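Local coordinates for Serine/threonine-protein kinase Tel1 (Chaetomium thermophilum, PDB 6SKY), which probably phosphorylates serine and threonine residues followed by glutamine, acting as a DNA damage sensor kinase that switches on checkpoint signalling, at residues A1980-L1985 and N1995-S2000. Residues are numbered along the deposited sequence; the frame is centred on the assembly and turned at random.
Sequences ALIKAL and NSLLQS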
ATOM      1  N   ALA A1980       1.601   8.617 -25.370  1.00 36.95           N
ATOM      2  CA  ALA A1980       1.421   7.647 -24.303  1.00 36.95           C
ATOM      3  C   ALA A1980       0.752   8.292 -23.107  1.00 36.95           C
ATOM      4  O   ALA A1980      -0.245   7.778 -22.588  1.00 36.95           O
ATOM      5  CB  ALA A1980       2.765   7.046 -23.917  1.00 36.95           C
ATOM      6  N   LEU A1981       1.236   9.467 -22.711  1.00 35.50           N
ATOM      7  CA  LEU A1981       0.679  10.136 -21.545  1.00 35.50           C
ATOM      8  C   LEU A1981      -0.807  10.376 -21.719  1.00 35.50           C
ATOM      9  O   LEU A1981      -1.603  10.053 -20.833  1.00 35.50           O
ATOM     10  CB  LEU A1981       1.412  11.444 -21.285  1.00 35.50           C
ATOM     11  CG  LEU A1981       2.598  11.297 -20.352  1.00 35.50           C
ATOM     12  CD1 LEU A1981       3.316  12.595 -20.268  1.00 35.50           C
ATOM     13  CD2 LEU A1981       2.106  10.885 -18.999  1.00 35.50           C
ATOM     14  N   ILE A1982      -1.205  10.901 -22.878  1.00 35.85           N
ATOM     15  CA  ILE A1982      -2.620  11.161 -23.104  1.00 35.85           C
ATOM     16  C   ILE A1982      -3.408   9.878 -22.925  1.00 35.85           C
ATOM     17  O   ILE A1982      -4.404   9.836 -22.191  1.00 35.85           O
ATOM     18  CB  ILE A1982      -2.841  11.777 -24.493  1.00 35.85           C
ATOM     19  CG1 ILE A1982      -2.083  13.091 -24.608  1.00 35.85           C
ATOM     20  CG2 ILE A1982      -4.303  12.033 -24.715  1.00 35.85           C
ATOM     21  CD1 ILE A1982      -1.831  13.518 -26.012  1.00 35.85           C
ATOM     22  N   LYS A1983      -2.920   8.793 -23.526  1.00 39.71           N
ATOM     23  CA  LYS A1983      -3.567   7.502 -23.360  1.00 39.71           C
ATOM     24  C   LYS A1983      -3.719   7.178 -21.885  1.00 39.71           C
ATOM     25  O   LYS A1983      -4.828   6.930 -21.403  1.00 39.71           O
ATOM     26  CB  LYS A1983      -2.762   6.427 -24.083  1.00 39.71           C
ATOM     27  CG  LYS A1983      -3.490   5.122 -24.269  1.00 39.71           C
ATOM     28  CD  LYS A1983      -2.547   4.039 -24.747  1.00 39.71           C
ATOM     29  CE  LYS A1983      -3.206   2.675 -24.681  1.00 39.71           C
ATOM     30  NZ  LYS A1983      -2.224   1.575 -24.875  1.00 39.71           N
ATOM     31  N   ALA A1984      -2.619   7.262 -21.138  1.00 37.81           N
ATOM     32  CA  ALA A1984      -2.672   6.987 -19.710  1.00 37.81           C
ATOM     33  C   ALA A1984      -3.690   7.879 -19.021  1.00 37.81           C
ATOM     34  O   ALA A1984      -4.529   7.400 -18.252  1.00 37.81           O
ATOM     35  CB  ALA A1984      -1.289   7.169 -19.091  1.00 37.81           C
ATOM     36  N   LEU A1985      -3.671   9.177 -19.327  1.00 35.33           N
ATOM     37  CA  LEU A1985      -4.542  10.091 -18.606  1.00 35.33           C
ATOM     38  C   LEU A1985      -6.000   9.902 -18.965  1.00 35.33           C
ATOM     39  O   LEU A1985      -6.860  10.467 -18.290  1.00 35.33           O
ATOM     40  CB  LEU A1985      -4.128  11.532 -18.865  1.00 35.33           C
ATOM     41  CG  LEU A1985      -2.858  11.997 -18.163  1.00 35.33           C
ATOM     42  CD1 LEU A1985      -2.436  13.339 -18.682  1.00 35.33           C
ATOM     43  CD2 LEU A1985      -3.092  12.067 -16.682  1.00 35.33           C
ATOM     44  N   ASN A1995      -6.855  17.035 -21.709  1.00 30.81           N
ATOM     45  CA  ASN A1995      -7.248  18.128 -22.587  1.00 30.81           C
ATOM     46  C   ASN A1995      -6.113  19.123 -22.760  1.00 30.81           C
ATOM     47  O   ASN A1995      -5.802  19.545 -23.879  1.00 30.81           O
ATOM     48  CB  ASN A1995      -8.480  18.822 -22.027  1.00 30.81           C
ATOM     49  CG  ASN A1995      -9.072  19.807 -22.991  1.00 30.81           C
ATOM     50  OD1 ASN A1995      -9.047  19.596 -24.196  1.00 30.81           O
ATOM     51  ND2 ASN A1995      -9.610  20.895 -22.466  1.00 30.81           N
ATOM     52  N   SER A1996      -5.480  19.516 -21.658  1.00 31.08           N
ATOM     53  CA  SER A1996      -4.357  20.439 -21.759  1.00 31.08           C
ATOM     54  C   SER A1996      -3.184  19.820 -22.501  1.00 31.08           C
ATOM     55  O   SER A1996      -2.440  20.530 -23.176  1.00 31.08           O
ATOM     56  CB  SER A1996      -3.923  20.893 -20.373  1.00 31.08           C
ATOM     57  OG  SER A1996      -3.156  19.897 -19.743  1.00 31.08           O
ATOM     58  N   LEU A1997      -2.992  18.508 -22.381  1.00 31.14           N
ATOM     59  CA  LEU A1997      -1.913  17.854 -23.112  1.00 31.14           C
ATOM     60  C   LEU A1997      -2.224  17.723 -24.593  1.00 31.14           C
ATOM     61  O   LEU A1997      -1.306  17.630 -25.410  1.00 31.14           O
ATOM     62  CB  LEU A1997      -1.641  16.475 -22.530  1.00 31.14           C
ATOM     63  CG  LEU A1997      -0.464  16.272 -21.593  1.00 31.14           C
ATOM     64  CD1 LEU A1997      -0.385  14.821 -21.238  1.00 31.14           C
ATOM     65  CD2 LEU A1997       0.811  16.707 -22.251  1.00 31.14           C
ATOM     66  N   LEU A1998      -3.504  17.669 -24.954  1.00 31.27           N
ATOM     67  CA  LEU A1998      -3.883  17.622 -26.359  1.00 31.27           C
ATOM     68  C   LEU A1998      -3.771  18.989 -27.004  1.00 31.27           C
ATOM     69  O   LEU A1998      -3.318  19.098 -28.145  1.00 31.27           O
ATOM     70  CB  LEU A1998      -5.305  17.093 -26.509  1.00 31.27           C
ATOM     71  CG  LEU A1998      -5.553  15.606 -26.298  1.00 31.27           C
ATOM     72  CD1 LEU A1998      -7.014  15.361 -26.076  1.00 31.27           C
ATOM     73  CD2 LEU A1998      -5.079  14.847 -27.492  1.00 31.27           C
ATOM     74  N   GLN A1999      -4.181  20.041 -26.295  1.00 38.54           N
ATOM     75  CA  GLN A1999      -4.096  21.383 -26.862  1.00 38.54           C
ATOM     76  C   GLN A1999      -2.664  21.808 -27.139  1.00 38.54           C
ATOM     77  O   GLN A1999      -2.445  22.735 -27.920  1.00 38.54           O
ATOM     78  CB  GLN A1999      -4.764  22.387 -25.940  1.00 38.54           C
ATOM     79  CG  GLN A1999      -6.264  22.322 -25.999  1.00 38.54           C
ATOM     80  CD  GLN A1999      -6.920  23.280 -25.039  1.00 38.54           C
ATOM     81  OE1 GLN A1999      -6.333  23.671 -24.032  1.00 38.54           O
ATOM     82  NE2 GLN A1999      -8.148  23.670 -25.348  1.00 38.54           N
ATOM     83  N   SER A2000      -1.691  21.161 -26.521  1.00 40.86           N
ATOM     84  CA  SER A2000      -0.291  21.367 -26.839  1.00 40.86           C
ATOM     85  C   SER A2000       0.151  20.567 -28.049  1.00 40.86           C
ATOM     86  O   SER A2000       1.343  20.559 -28.364  1.00 40.86           O
ATOM     87  CB  SER A2000       0.571  20.998 -25.635  1.00 40.86           C
ATOM     88  OG  SER A2000       0.111  21.662 -24.474  1.00 40.86           O
TER
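Helix segments 1980-1985 and 1995-1999 run antiparallel, with 156° between their directions and axes 9.8 Å apart at closest approach; Ile1982 and Leu1997 form the register pair. No hydrogen bond links them; the contacts across are between aliphatic side chains. Leu1997 and Ile1982 carry most of it. CD1 of Leu1997 reaches between two leucines one turn apart, 3.8 Å from CB of Leu1981 and 3.6 Å from CD1 of Leu1985. Leu1985 and Leu1997 cross at about a right angle and touch through their CD1 methyls. Ile1982 lies obliquely across both Leu1997 and Leu1998. With its CG1 beside the backbone N (chi1 -60°), that branch reaches CB of Leu1997 at 4.0 Å. The CD1 methyl at its tip lies 3.8 Å from CD2 of Leu1998. CG2 of Ile1982 meets the same CD2 at 4.0 Å, so both branches of the isoleucine hold one leucine methyl. On 1995-2000, the hydroxyl OG of Ser2000 donates to O of Ser1996 at 3.1 Å, nearly along the C=O axis, and ties Ser2000 back to the carbonyl four residues earlier. Other helices continue the apolar layer: Leu1981 also packs on Leu1956 and Tyr1963 of helix 1953-1968, and Ile1982 on Ala2013 of helix 2011-2021. Leu1981 and Leu1997 also touch Leu1993 and Ser1996, respectively, of the second subunit, which places this pair at the dimer interface. Helices 1974-1988 and 1991-1999, joined by a short turn, form an antiparallel helical hairpin within the FAT region, consistent with the alpha-solenoid architecture of PIKK kinases.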